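Local coordinates for RNA-binding protein RMD9, mitochondrial (Saccharomyces cerevisiae S288C, PDB 7A9X) that binds a twelve-nucleotide element in the 3'-UTR of mitochondrial mRNAs and takes part in their processing or stability, at residues T452-L458 with S537-L543; P229-Y233 with L251-F255; A54-S58 with S79-F83; W344-K349 with F392-V396. One frame throughout, in Å; residues are numbered along the deposited sequence.

Interaction 1. Residues T452-L458 with S537-L543; sequences TNNEEIL and SEDRIEL
Two helix starts meet here. T452 and N453 are extended and lead into helix 454-470. The run S537-D539 leads into helix 540-551. The CA atoms of N454 and S537 lie 4.8 Å apart. Each helix is capped by its own side chain: N453 OD1 accepts from E456 N at 2.8 Å, and D539 OD1 from E542 N at 3.1 Å. D539 OD2 is bound by Y578. Across the contact, N454 (chi1 m) donates from ND2 to D539 O at 2.6 Å. A weak bond runs from N454 N to S537 OG, 3.4 Å. Apolar packing centres on L543 (t, p): CD1 meets L458 CD2 at 3.7 Å, and CD2 lies 3.6 Å from N454 CB. The extended R540 chain lays CD 3.7 Å from I457 CD1. Its guanidinium bonds the carbonyls of A487 and L446 and makes a cation-pi contact with W491. The assigned PPR8 thus meets a C-terminal helix through one strong polar link over a leucine contact, while carbonyls and an indole outside the segments satisfy the guanidinium.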
loop_
_atom_site.group_PDB
_atom_site.type_symbol
_atom_site.label_atom_id
_atom_site.label_comp_id
_atom_site.label_asym_id
_atom_site.label_seq_id
_atom_site.Cartn_x
_atom_site.Cartn_y
_atom_site.Cartn_z
ATOM N N THR A 452 11.138 32.751 -5.679
ATOM C CA THR A 452 10.023 32.950 -4.764
ATOM C C THR A 452 10.512 33.800 -3.601
ATOM O O THR A 452 11.714 34.007 -3.419
ATOM C CB THR A 452 9.442 31.618 -4.272
ATOM O OG1 THR A 452 8.394 31.871 -3.328
ATOM C CG2 THR A 452 10.519 30.771 -3.614
ATOM N N ASN A 453 9.560 34.289 -2.810
ATOM C CA ASN A 453 9.848 35.163 -1.684
ATOM C C ASN A 453 9.152 34.636 -0.437
ATOM O O ASN A 453 8.352 33.697 -0.492
ATOM C CB ASN A 453 9.417 36.608 -1.977
ATOM C CG ASN A 453 8.014 36.695 -2.556
ATOM O OD1 ASN A 453 7.187 35.803 -2.357
ATOM N ND2 ASN A 453 7.740 37.772 -3.283
ATOM N N ASN A 454 9.466 35.256 0.703
ATOM C CA ASN A 454 8.812 34.886 1.953
ATOM C C ASN A 454 7.326 35.223 1.946
ATOM O O ASN A 454 6.575 34.671 2.759
ATOM C CB ASN A 454 9.504 35.573 3.132
ATOM C CG ASN A 454 10.875 34.989 3.423
ATOM O OD1 ASN A 454 11.473 34.327 2.574
ATOM N ND2 ASN A 454 11.376 35.229 4.629
ATOM N N GLU A 455 6.889 36.110 1.052
ATOM C CA GLU A 455 5.468 36.417 0.939
ATOM C C GLU A 455 4.699 35.239 0.354
ATOM O O GLU A 455 3.641 34.859 0.869
ATOM C CB GLU A 455 5.267 37.665 0.081
ATOM C CG GLU A 455 6.191 38.813 0.433
ATOM C CD GLU A 455 6.022 39.998 -0.494
ATOM O OE1 GLU A 455 4.980 40.070 -1.180
ATOM O OE2 GLU A 455 6.929 40.854 -0.542
ATOM N N GLU A 456 5.217 34.649 -0.728
ATOM C CA GLU A 456 4.546 33.502 -1.329
ATOM C C GLU A 456 4.571 32.293 -0.404
ATOM O O GLU A 456 3.612 31.514 -0.379
ATOM C CB GLU A 456 5.189 33.158 -2.672
ATOM C CG GLU A 456 4.459 32.070 -3.437
ATOM C CD GLU A 456 5.088 31.784 -4.784
ATOM O OE1 GLU A 456 4.757 30.742 -5.386
ATOM O OE2 GLU A 456 5.915 32.604 -5.239
ATOM N N ILE A 457 5.651 32.123 0.361
ATOM C CA ILE A 457 5.713 31.034 1.331
ATOM C C ILE A 457 4.631 31.207 2.388
ATOM O O ILE A 457 3.971 30.238 2.788
ATOM C CB ILE A 457 7.118 30.957 1.958
ATOM C CG1 ILE A 457 8.171 30.718 0.873
ATOM C CG2 ILE A 457 7.177 29.860 3.006
ATOM C CD1 ILE A 457 9.576 30.562 1.407
ATOM N N LEU A 458 4.426 32.443 2.848
ATOM C CA LEU A 458 3.350 32.714 3.795
ATOM C C LEU A 458 1.984 32.472 3.166
ATOM O O LEU A 458 1.094 31.901 3.806
ATOM C CB LEU A 458 3.454 34.151 4.310
ATOM C CG LEU A 458 4.446 34.419 5.441
ATOM C CD1 LEU A 458 4.631 35.915 5.640
ATOM C CD2 LEU A 458 3.966 33.763 6.724
ATOM N N SER A 537 12.343 39.352 2.662
ATOM C CA SER A 537 12.368 38.106 1.902
ATOM C C SER A 537 13.797 37.630 1.668
ATOM O O SER A 537 14.083 36.976 0.665
ATOM C CB SER A 537 11.650 38.277 0.561
ATOM O OG SER A 537 10.280 38.583 0.748
ATOM N N GLU A 538 14.694 37.959 2.596
ATOM C CA GLU A 538 16.090 37.562 2.485
ATOM C C GLU A 538 16.435 36.323 3.301
ATOM O O GLU A 538 17.506 35.745 3.090
ATOM C CB GLU A 538 17.012 38.715 2.908
ATOM C CG GLU A 538 16.916 39.956 2.034
ATOM C CD GLU A 538 15.923 40.971 2.564
ATOM O OE1 GLU A 538 15.542 40.871 3.749
ATOM O OE2 GLU A 538 15.525 41.871 1.794
ATOM N N ASP A 539 15.566 35.898 4.219
ATOM C CA ASP A 539 15.861 34.765 5.088
ATOM C C ASP A 539 14.603 33.932 5.278
ATOM O O ASP A 539 13.599 34.430 5.797
ATOM C CB ASP A 539 16.406 35.238 6.439
ATOM C CG ASP A 539 17.147 34.146 7.184
ATOM O OD1 ASP A 539 16.593 33.037 7.329
ATOM O OD2 ASP A 539 18.291 34.394 7.616
ATOM N N ARG A 540 14.665 32.663 4.871
ATOM C CA ARG A 540 13.537 31.754 5.033
ATOM C C ARG A 540 13.528 31.054 6.384
ATOM O O ARG A 540 12.450 30.707 6.883
ATOM C CB ARG A 540 13.539 30.696 3.925
ATOM C CG ARG A 540 13.505 31.248 2.515
ATOM C CD ARG A 540 13.287 30.121 1.521
ATOM N NE ARG A 540 13.438 30.557 0.136
ATOM C CZ ARG A 540 13.212 29.779 -0.917
ATOM N NH1 ARG A 540 13.376 30.254 -2.144
ATOM N NH2 ARG A 540 12.820 28.525 -0.744
ATOM N N ILE A 541 14.698 30.830 6.988
ATOM C CA ILE A 541 14.745 30.128 8.269
ATOM C C ILE A 541 14.104 30.973 9.364
ATOM O O ILE A 541 13.447 30.448 10.273
ATOM C CB ILE A 541 16.195 29.741 8.616
ATOM C CG1 ILE A 541 16.727 28.733 7.595
ATOM C CG2 ILE A 541 16.283 29.177 10.023
ATOM C CD1 ILE A 541 18.124 28.248 7.888
ATOM N N GLU A 542 14.269 32.296 9.289
ATOM C CA GLU A 542 13.631 33.171 10.269
ATOM C C GLU A 542 12.112 33.135 10.138
ATOM O O GLU A 542 11.396 33.094 11.146
ATOM C CB GLU A 542 14.152 34.599 10.118
ATOM C CG GLU A 542 15.651 34.716 10.329
ATOM C CD GLU A 542 16.113 36.155 10.418
ATOM O OE1 GLU A 542 16.981 36.452 11.267
ATOM O OE2 GLU A 542 15.605 36.990 9.639
ATOM N N LEU A 543 11.601 33.144 8.905
ATOM C CA LEU A 543 10.163 33.007 8.702
ATOM C C LEU A 543 9.668 31.653 9.198
ATOM O O LEU A 543 8.575 31.549 9.768
ATOM C CB LEU A 543 9.821 33.193 7.223
ATOM C CG LEU A 543 8.338 33.065 6.868
ATOM C CD1 LEU A 543 7.536 34.186 7.510
ATOM C CD2 LEU A 543 8.142 33.054 5.363
#

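Interaction 2. Residues P229-Y233 with L251-F255; sequences PNELY and LIKVF
Both segments are alpha-helical, P229-Y233 within helix 227-237 and L251-F255 within helix 245-257. The short axes approach to 10.9 Å. Their N-to-C directions make 128°, with a signed crossing of -128°. P229 and L251 form the closest CA pair, 6.7 Å. The packing buries 268 Å² and contains no hydrogen bond between the segments. P229 points toward the other helix. Its CB lies 3.9 Å from L251 CD1 and 4.2 Å from F255 CZ, and its CG is 4.2 Å from V254 CG1. This ring therefore touches three side chains. N230 starts away from the partner, but its side chain curls back to the F255 ring. L232 (chi1 m) points inward, with CB 4.3 Å from L251 CD2. Y233 (chi1 t) comes one turn after P229, and Y233 N bonds P229 O at 2.7 Å. Its CD1 lies 3.9 Å from F255 CE2. The two rings are 5.8 Å apart at their centroids, with planes at 89°. L251 is t, p and F255 has chi1 m, so both fill the gap between the helices. K263, S266 and L267 of helix 261-270 also touch Y233, while L216 of helix 209-223 covers L251 and V254. The contact joins the second helix assigned to PPR2 to the first assigned to PPR3. Such packing between successive helical hairpins is typical of the pentatricopeptide-repeat solenoid.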
loop_
_atom_site.group_PDB
_atom_site.type_symbol
_atom_site.label_atom_id
_atom_site.label_comp_id
_atom_site.label_asym_id
_atom_site.label_seq_id
_atom_site.Cartn_x
_atom_site.Cartn_y
_atom_site.Cartn_z
ATOM N N PRO A 229 10.961 -28.571 -6.437
ATOM C CA PRO A 229 9.956 -28.194 -7.452
ATOM C C PRO A 229 9.945 -29.100 -8.675
ATOM O O PRO A 229 8.872 -29.567 -9.082
ATOM C CB PRO A 229 10.354 -26.755 -7.806
ATOM C CG PRO A 229 10.988 -26.239 -6.571
ATOM C CD PRO A 229 11.747 -27.400 -6.000
ATOM N N ASN A 230 11.109 -29.363 -9.281
ATOM C CA ASN A 230 11.139 -30.180 -10.493
ATOM C C ASN A 230 10.671 -31.605 -10.228
ATOM O O ASN A 230 10.059 -32.230 -11.103
ATOM C CB ASN A 230 12.542 -30.187 -11.099
ATOM C CG ASN A 230 12.875 -28.890 -11.810
ATOM O OD1 ASN A 230 13.923 -28.290 -11.574
ATOM N ND2 ASN A 230 11.979 -28.448 -12.685
ATOM N N GLU A 231 10.951 -32.141 -9.038
ATOM C CA GLU A 231 10.423 -33.454 -8.684
ATOM C C GLU A 231 8.904 -33.418 -8.574
ATOM O O GLU A 231 8.215 -34.323 -9.060
ATOM C CB GLU A 231 11.048 -33.940 -7.376
ATOM C CG GLU A 231 10.541 -35.299 -6.915
ATOM C CD GLU A 231 11.030 -35.662 -5.526
ATOM O OE1 GLU A 231 12.117 -35.188 -5.131
ATOM O OE2 GLU A 231 10.324 -36.416 -4.824
ATOM N N LEU A 232 8.363 -32.372 -7.942
ATOM C CA LEU A 232 6.914 -32.204 -7.894
ATOM C C LEU A 232 6.326 -31.987 -9.283
ATOM O O LEU A 232 5.210 -32.443 -9.558
ATOM C CB LEU A 232 6.546 -31.038 -6.976
ATOM C CG LEU A 232 6.763 -31.264 -5.479
ATOM C CD1 LEU A 232 6.518 -29.982 -4.700
ATOM C CD2 LEU A 232 5.861 -32.379 -4.973
ATOM N N TYR A 233 7.055 -31.304 -10.168
ATOM C CA TYR A 233 6.564 -31.115 -11.530
ATOM C C TYR A 233 6.409 -32.451 -12.248
ATOM O O TYR A 233 5.424 -32.667 -12.964
ATOM C CB TYR A 233 7.500 -30.186 -12.306
ATOM C CG TYR A 233 7.121 -30.006 -13.762
ATOM C CD1 TYR A 233 6.177 -29.059 -14.145
ATOM C CD2 TYR A 233 7.711 -30.780 -14.754
ATOM C CE1 TYR A 233 5.829 -28.892 -15.477
ATOM C CE2 TYR A 233 7.369 -30.622 -16.085
ATOM C CZ TYR A 233 6.430 -29.677 -16.443
ATOM O OH TYR A 233 6.092 -29.522 -17.768
ATOM N N LEU A 251 3.559 -23.721 -7.473
ATOM C CA LEU A 251 4.557 -24.278 -8.379
ATOM C C LEU A 251 4.696 -23.427 -9.639
ATOM O O LEU A 251 5.806 -23.246 -10.154
ATOM C CB LEU A 251 4.194 -25.717 -8.736
ATOM C CG LEU A 251 5.314 -26.598 -9.293
ATOM C CD1 LEU A 251 6.528 -26.561 -8.379
ATOM C CD2 LEU A 251 4.822 -28.025 -9.469
ATOM N N ILE A 252 3.584 -22.890 -10.144
ATOM C CA ILE A 252 3.651 -21.982 -11.285
ATOM C C ILE A 252 4.441 -20.728 -10.926
ATOM O O ILE A 252 5.287 -20.270 -11.702
ATOM C CB ILE A 252 2.233 -21.635 -11.778
ATOM C CG1 ILE A 252 1.568 -22.868 -12.387
ATOM C CG2 ILE A 252 2.275 -20.497 -12.792
ATOM C CD1 ILE A 252 0.072 -22.737 -12.537
ATOM N N LYS A 253 4.187 -20.163 -9.742
ATOM C CA LYS A 253 4.880 -18.943 -9.339
ATOM C C LYS A 253 6.383 -19.168 -9.229
ATOM O O LYS A 253 7.177 -18.311 -9.636
ATOM C CB LYS A 253 4.315 -18.432 -8.013
ATOM C CG LYS A 253 2.885 -17.924 -8.099
ATOM C CD LYS A 253 2.423 -17.333 -6.775
ATOM C CE LYS A 253 1.020 -16.759 -6.888
ATOM N NZ LYS A 253 0.595 -16.052 -5.648
ATOM N N VAL A 254 6.793 -20.314 -8.677
ATOM C CA VAL A 254 8.216 -20.631 -8.580
ATOM C C VAL A 254 8.845 -20.657 -9.967
ATOM O O VAL A 254 9.892 -20.043 -10.208
ATOM C CB VAL A 254 8.418 -21.968 -7.844
ATOM C CG1 VAL A 254 9.866 -22.424 -7.952
ATOM C CG2 VAL A 254 8.007 -21.844 -6.387
ATOM N N PHE A 255 8.204 -21.358 -10.904
ATOM C CA PHE A 255 8.747 -21.493 -12.250
ATOM C C PHE A 255 8.728 -20.179 -13.020
ATOM O O PHE A 255 9.547 -19.995 -13.927
ATOM C CB PHE A 255 7.977 -22.575 -13.007
ATOM C CG PHE A 255 8.318 -23.971 -12.570
ATOM C CD1 PHE A 255 9.635 -24.326 -12.331
ATOM C CD2 PHE A 255 7.328 -24.923 -12.387
ATOM C CE1 PHE A 255 9.963 -25.604 -11.928
ATOM C CE2 PHE A 255 7.649 -26.206 -11.982
ATOM C CZ PHE A 255 8.969 -26.546 -11.752
#

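Interaction 3. Residues A54-S58 with S79-F83; sequences ALKYS and SFAMF. With nucleotides of chain B.
A backbone carbonyl near the end of helix 52-59 hydrogen-bonds an RNA base. S58 O accepts from N6 of adenosine nucleotide 6 of chain B at 3.0 Å, with an N-H...O angle of 160°. The S58 OG also bonds N117 of helix 105-128. Segments A54-S58 and S79-F83 are both helical. Their axes approach to 9.9 Å at a signed crossing of -128°. The CA atoms of A54 and F83 are 4.9 Å apart, close enough for the small A54 side chain to fit against the phenyl ring. A54 CB lies 3.6 Å from F83 CD1, and A54 O lies 3.4 Å from F83 CE1 at the ring edge. This is packing of N-terminal helices that precede the first assigned PPR, so contact with the RNA is not confined to the repeats. F83 (chi1 t) also meets S58, with CE1 3.6 Å from S58 CB. Y57 (chi1 t, chi2 88°) reaches across the second helix. Its CD2 lies 3.4 Å from F83 CG. The two ring centroids are 5.1 Å apart, with planes at 32°. Further out, Y57 CE1 is 3.5 Å from S79 CB, and S79 O sits over one face of the tyrosine ring. Y57 OH is 3.5 Å from F80 CA and 3.6 Å from F80 CD1, near the plane of the F80 ring. F80 packs edge-to-face with W84.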
loop_
_atom_site.group_PDB
_atom_site.type_symbol
_atom_site.label_atom_id
_atom_site.label_comp_id
_atom_site.label_asym_id
_atom_site.label_seq_id
_atom_site.Cartn_x
_atom_site.Cartn_y
_atom_site.Cartn_z
ATOM N N ALA A 54 -20.003 -12.800 10.158
ATOM C CA ALA A 54 -18.996 -11.918 9.587
ATOM C C ALA A 54 -18.317 -12.539 8.371
ATOM O O ALA A 54 -17.929 -11.813 7.449
ATOM C CB ALA A 54 -17.965 -11.550 10.654
ATOM N N LEU A 55 -18.158 -13.866 8.347
ATOM C CA LEU A 55 -17.596 -14.511 7.165
ATOM C C LEU A 55 -18.544 -14.402 5.979
ATOM O O LEU A 55 -18.103 -14.203 4.840
ATOM C CB LEU A 55 -17.271 -15.974 7.462
ATOM C CG LEU A 55 -15.891 -16.279 8.047
ATOM C CD1 LEU A 55 -15.762 -17.761 8.362
ATOM C CD2 LEU A 55 -14.787 -15.838 7.092
ATOM N N LYS A 56 -19.850 -14.529 6.224
ATOM C CA LYS A 56 -20.813 -14.377 5.140
ATOM C C LYS A 56 -20.847 -12.945 4.629
ATOM O O LYS A 56 -21.044 -12.722 3.429
ATOM C CB LYS A 56 -22.201 -14.813 5.607
ATOM C CG LYS A 56 -23.222 -14.932 4.488
ATOM C CD LYS A 56 -24.557 -15.433 5.011
ATOM C CE LYS A 56 -25.565 -15.593 3.885
ATOM N NZ LYS A 56 -26.895 -16.026 4.393
ATOM N N TYR A 57 -20.648 -11.967 5.515
ATOM C CA TYR A 57 -20.597 -10.574 5.083
ATOM C C TYR A 57 -19.379 -10.309 4.208
ATOM O O TYR A 57 -19.476 -9.605 3.196
ATOM C CB TYR A 57 -20.596 -9.651 6.304
ATOM C CG TYR A 57 -20.365 -8.184 5.992
ATOM C CD1 TYR A 57 -21.428 -7.341 5.695
ATOM C CD2 TYR A 57 -19.084 -7.641 6.010
ATOM C CE1 TYR A 57 -21.222 -6.001 5.415
ATOM C CE2 TYR A 57 -18.869 -6.302 5.731
ATOM C CZ TYR A 57 -19.942 -5.487 5.435
ATOM O OH TYR A 57 -19.733 -4.155 5.157
ATOM N N SER A 58 -18.223 -10.863 4.578
ATOM C CA SER A 58 -16.980 -10.543 3.887
ATOM C C SER A 58 -16.812 -11.299 2.577
ATOM O O SER A 58 -15.927 -10.949 1.789
ATOM C CB SER A 58 -15.785 -10.823 4.801
ATOM O OG SER A 58 -15.774 -12.173 5.232
ATOM N N SER A 79 -24.449 -3.210 8.779
ATOM C CA SER A 79 -23.717 -4.421 8.426
ATOM C C SER A 79 -22.213 -4.207 8.524
ATOM O O SER A 79 -21.479 -5.124 8.910
ATOM C CB SER A 79 -24.103 -4.879 7.019
ATOM O OG SER A 79 -25.440 -5.348 6.978
ATOM N N PHE A 80 -21.741 -3.005 8.187
ATOM C CA PHE A 80 -20.323 -2.695 8.325
ATOM C C PHE A 80 -19.902 -2.701 9.790
ATOM O O PHE A 80 -18.846 -3.241 10.138
ATOM C CB PHE A 80 -20.032 -1.343 7.674
ATOM C CG PHE A 80 -18.573 -1.003 7.590
ATOM C CD1 PHE A 80 -17.765 -1.584 6.624
ATOM C CD2 PHE A 80 -18.014 -0.083 8.462
ATOM C CE1 PHE A 80 -16.421 -1.264 6.540
ATOM C CE2 PHE A 80 -16.670 0.242 8.383
ATOM C CZ PHE A 80 -15.874 -0.347 7.418
ATOM N N ALA A 81 -20.724 -2.114 10.663
ATOM C CA ALA A 81 -20.425 -2.130 12.091
ATOM C C ALA A 81 -20.532 -3.538 12.663
ATOM O O ALA A 81 -19.722 -3.931 13.511
ATOM C CB ALA A 81 -21.360 -1.176 12.833
ATOM N N MET A 82 -21.531 -4.307 12.219
ATOM C CA MET A 82 -21.674 -5.682 12.688
ATOM C C MET A 82 -20.429 -6.504 12.377
ATOM O O MET A 82 -19.925 -7.231 13.241
ATOM C CB MET A 82 -22.912 -6.327 12.061
ATOM C CG MET A 82 -24.226 -5.954 12.730
ATOM S SD MET A 82 -24.381 -6.674 14.375
ATOM C CE MET A 82 -24.225 -8.419 13.995
ATOM N N PHE A 83 -19.910 -6.380 11.152
ATOM C CA PHE A 83 -18.744 -7.157 10.735
ATOM C C PHE A 83 -17.551 -6.912 11.650
ATOM O O PHE A 83 -16.899 -7.858 12.107
ATOM C CB PHE A 83 -18.390 -6.811 9.286
ATOM C CG PHE A 83 -17.089 -7.401 8.812
ATOM C CD1 PHE A 83 -16.983 -8.755 8.537
ATOM C CD2 PHE A 83 -15.977 -6.592 8.612
ATOM C CE1 PHE A 83 -15.789 -9.298 8.089
ATOM C CE2 PHE A 83 -14.779 -7.129 8.162
ATOM C CZ PHE A 83 -14.686 -8.482 7.899
ATOM P P A B 6 -5.612 -12.289 -3.457
ATOM O OP1 A B 6 -4.221 -11.918 -3.823
ATOM O OP2 A B 6 -5.858 -13.062 -2.213
ATOM O "O5'" A B 6 -6.501 -10.972 -3.360
ATOM C "C5'" A B 6 -6.507 -9.991 -4.394
ATOM C "C4'" A B 6 -6.927 -8.640 -3.865
ATOM O "O4'" A B 6 -8.339 -8.687 -3.517
ATOM C "C3'" A B 6 -6.194 -8.199 -2.602
ATOM O "O3'" A B 6 -6.060 -6.781 -2.586
ATOM C "C2'" A B 6 -7.145 -8.639 -1.493
ATOM O "O2'" A B 6 -7.008 -7.946 -0.272
ATOM C "C1'" A B 6 -8.504 -8.397 -2.139
ATOM N N9 A B 6 -9.540 -9.275 -1.601
ATOM C C8 A B 6 -9.629 -10.634 -1.761
ATOM N N7 A B 6 -10.655 -11.166 -1.147
ATOM C C5 A B 6 -11.273 -10.085 -0.538
ATOM C C6 A B 6 -12.417 -9.991 0.265
ATOM N N6 A B 6 -13.163 -11.044 0.600
ATOM N N1 A B 6 -12.767 -8.767 0.715
ATOM C C2 A B 6 -12.013 -7.714 0.375
ATOM N N3 A B 6 -10.914 -7.677 -0.374
ATOM C C4 A B 6 -10.597 -8.910 -0.806
#

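Interaction 4. Residues W344-K349 with F392-V396; sequences WEKAVK and FYSGV
F392 has the largest covered area, 109 Å². Segments W344-K349 and F392-V396 are helical and nearly parallel. Their axes are 10.3 Å apart and cross at -22°. E345 faces F392 (CA atoms 8.1 Å apart) and K349 faces V396 (6.1 Å). F392 (chi1 t) is a knob in the hole formed by W344, E345, V348 and K349. E345 CG makes a CH-pi contact over the ring face, 3.7 Å from its centroid. K349 CE reaches the ring edge, 3.5 Å from F392 CE1. W344 CZ3 lies 3.6 Å from F392 CD2. These are the second helices assigned to PPR5 and PPR6, side by side as in a PPR solenoid. V348 (chi1 t) points at the partner helix. Its CG1 meets F392 CE2 at 3.9 Å, Y393 CD1 at 3.9 Å and V396 CG1 at 3.8 Å. V396 (chi1 t) also brings CG2 3.9 Å from K349 CG. Helix 357-374 also packs here: N364 bonds both W344 NE1 and Y393 OH, and F367 stacks on W344. Y393 OH also bonds D400.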
loop_
_atom_site.group_PDB
_atom_site.type_symbol
_atom_site.label_atom_id
_atom_site.label_comp_id
_atom_site.label_asym_id
_atom_site.label_seq_id
_atom_site.Cartn_x
_atom_site.Cartn_y
_atom_site.Cartn_z
ATOM N N TRP A 344 0.683 2.196 -19.608
ATOM C CA TRP A 344 -0.055 3.074 -18.708
ATOM C C TRP A 344 -1.344 3.568 -19.351
ATOM O O TRP A 344 -2.379 3.672 -18.683
ATOM C CB TRP A 344 0.826 4.251 -18.294
ATOM C CG TRP A 344 0.121 5.267 -17.453
ATOM C CD1 TRP A 344 -0.105 5.207 -16.109
ATOM C CD2 TRP A 344 -0.444 6.504 -17.901
ATOM N NE1 TRP A 344 -0.778 6.331 -15.692
ATOM C CE2 TRP A 344 -0.998 7.142 -16.773
ATOM C CE3 TRP A 344 -0.536 7.134 -19.148
ATOM C CZ2 TRP A 344 -1.636 8.379 -16.853
ATOM C CZ3 TRP A 344 -1.169 8.362 -19.226
ATOM C CH2 TRP A 344 -1.711 8.972 -18.084
ATOM N N GLU A 345 -1.302 3.877 -20.652
ATOM C CA GLU A 345 -2.507 4.324 -21.344
ATOM C C GLU A 345 -3.572 3.237 -21.356
ATOM O O GLU A 345 -4.757 3.516 -21.141
ATOM C CB GLU A 345 -2.174 4.754 -22.773
ATOM C CG GLU A 345 -1.670 6.180 -22.907
ATOM C CD GLU A 345 -1.466 6.580 -24.357
ATOM O OE1 GLU A 345 -1.217 5.683 -25.190
ATOM O OE2 GLU A 345 -1.563 7.788 -24.663
ATOM N N LYS A 346 -3.170 1.988 -21.608
ATOM C CA LYS A 346 -4.135 0.895 -21.615
ATOM C C LYS A 346 -4.704 0.651 -20.223
ATOM O O LYS A 346 -5.890 0.338 -20.079
ATOM C CB LYS A 346 -3.486 -0.376 -22.166
ATOM C CG LYS A 346 -3.131 -0.298 -23.643
ATOM C CD LYS A 346 -2.619 -1.629 -24.161
ATOM C CE LYS A 346 -2.341 -1.566 -25.653
ATOM N NZ LYS A 346 -1.962 -2.897 -26.202
ATOM N N ALA A 347 -3.876 0.795 -19.187
ATOM C CA ALA A 347 -4.369 0.604 -17.827
ATOM C C ALA A 347 -5.361 1.696 -17.439
ATOM O O ALA A 347 -6.385 1.415 -16.806
ATOM C CB ALA A 347 -3.199 0.564 -16.846
ATOM N N VAL A 348 -5.077 2.945 -17.818
ATOM C CA VAL A 348 -5.978 4.048 -17.494
ATOM C C VAL A 348 -7.322 3.867 -18.188
ATOM O O VAL A 348 -8.380 4.096 -17.589
ATOM C CB VAL A 348 -5.325 5.394 -17.857
ATOM C CG1 VAL A 348 -6.346 6.519 -17.794
ATOM C CG2 VAL A 348 -4.163 5.684 -16.921
ATOM N N LYS A 349 -7.307 3.451 -19.457
ATOM C CA LYS A 349 -8.564 3.216 -20.160
ATOM C C LYS A 349 -9.321 2.030 -19.575
ATOM O O LYS A 349 -10.555 2.052 -19.522
ATOM C CB LYS A 349 -8.309 2.999 -21.652
ATOM C CG LYS A 349 -8.060 4.280 -22.425
ATOM C CD LYS A 349 -7.944 4.021 -23.918
ATOM C CE LYS A 349 -7.833 5.327 -24.691
ATOM N NZ LYS A 349 -7.712 5.102 -26.158
ATOM N N PHE A 392 -4.862 13.188 -22.742
ATOM C CA PHE A 392 -5.311 11.800 -22.770
ATOM C C PHE A 392 -6.079 11.445 -21.503
ATOM O O PHE A 392 -7.134 10.801 -21.561
ATOM C CB PHE A 392 -4.124 10.855 -22.946
ATOM C CG PHE A 392 -4.429 9.439 -22.553
ATOM C CD1 PHE A 392 -5.069 8.587 -23.438
ATOM C CD2 PHE A 392 -4.098 8.969 -21.290
ATOM C CE1 PHE A 392 -5.362 7.288 -23.075
ATOM C CE2 PHE A 392 -4.390 7.673 -20.920
ATOM C CZ PHE A 392 -5.023 6.830 -21.814
ATOM N N TYR A 393 -5.545 11.833 -20.342
ATOM C CA TYR A 393 -6.195 11.505 -19.078
ATOM C C TYR A 393 -7.557 12.178 -18.964
ATOM O O TYR A 393 -8.495 11.591 -18.412
ATOM C CB TYR A 393 -5.286 11.906 -17.913
ATOM C CG TYR A 393 -5.557 11.181 -16.614
ATOM C CD1 TYR A 393 -5.051 9.905 -16.389
ATOM C CD2 TYR A 393 -6.301 11.779 -15.602
ATOM C CE1 TYR A 393 -5.290 9.239 -15.198
ATOM C CE2 TYR A 393 -6.543 11.122 -14.408
ATOM C CZ TYR A 393 -6.036 9.854 -14.211
ATOM O OH TYR A 393 -6.279 9.203 -13.023
ATOM N N SER A 394 -7.690 13.397 -19.490
ATOM C CA SER A 394 -8.994 14.053 -19.511
ATOM C C SER A 394 -9.978 13.289 -20.388
ATOM O O SER A 394 -11.165 13.186 -20.057
ATOM C CB SER A 394 -8.850 15.494 -20.002
ATOM O OG SER A 394 -7.975 16.238 -19.174
ATOM N N GLY A 395 -9.504 12.742 -21.508
ATOM C CA GLY A 395 -10.379 12.016 -22.412
ATOM C C GLY A 395 -10.916 10.718 -21.848
ATOM O O GLY A 395 -11.906 10.194 -22.366
ATOM N N VAL A 396 -10.289 10.190 -20.801
ATOM C CA VAL A 396 -10.736 8.940 -20.197
ATOM C C VAL A 396 -11.732 9.191 -19.072
ATOM O O VAL A 396 -12.760 8.517 -18.986
ATOM C CB VAL A 396 -9.517 8.137 -19.701
ATOM C CG1 VAL A 396 -9.964 6.837 -19.049
ATOM C CG2 VAL A 396 -8.559 7.866 -20.850
#

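Along the chain the order is interaction 3, 2, 4, 1, and each closes before the next opens. The four are separate sites that share no helix. The nearest pair by atoms, interactions 2 and 3, are still about 19 Å apart. Interactions 1 and 2 have centres about 62 Å apart, on opposite sides of the chain's centre. Interaction 3 packs N-terminal helices before the repeats. Interactions 2 and 4 each join neighbouring assigned repeats, PPR2 to PPR3 and PPR5 to PPR6. Interaction 1 joins the assigned PPR8 to a helix beyond the repeats. Together they sample an all-helical chain, with the repeats in the middle. The RNA touches interaction 3 directly, and nearest atoms of the others lie about 7 to 12 Å from it.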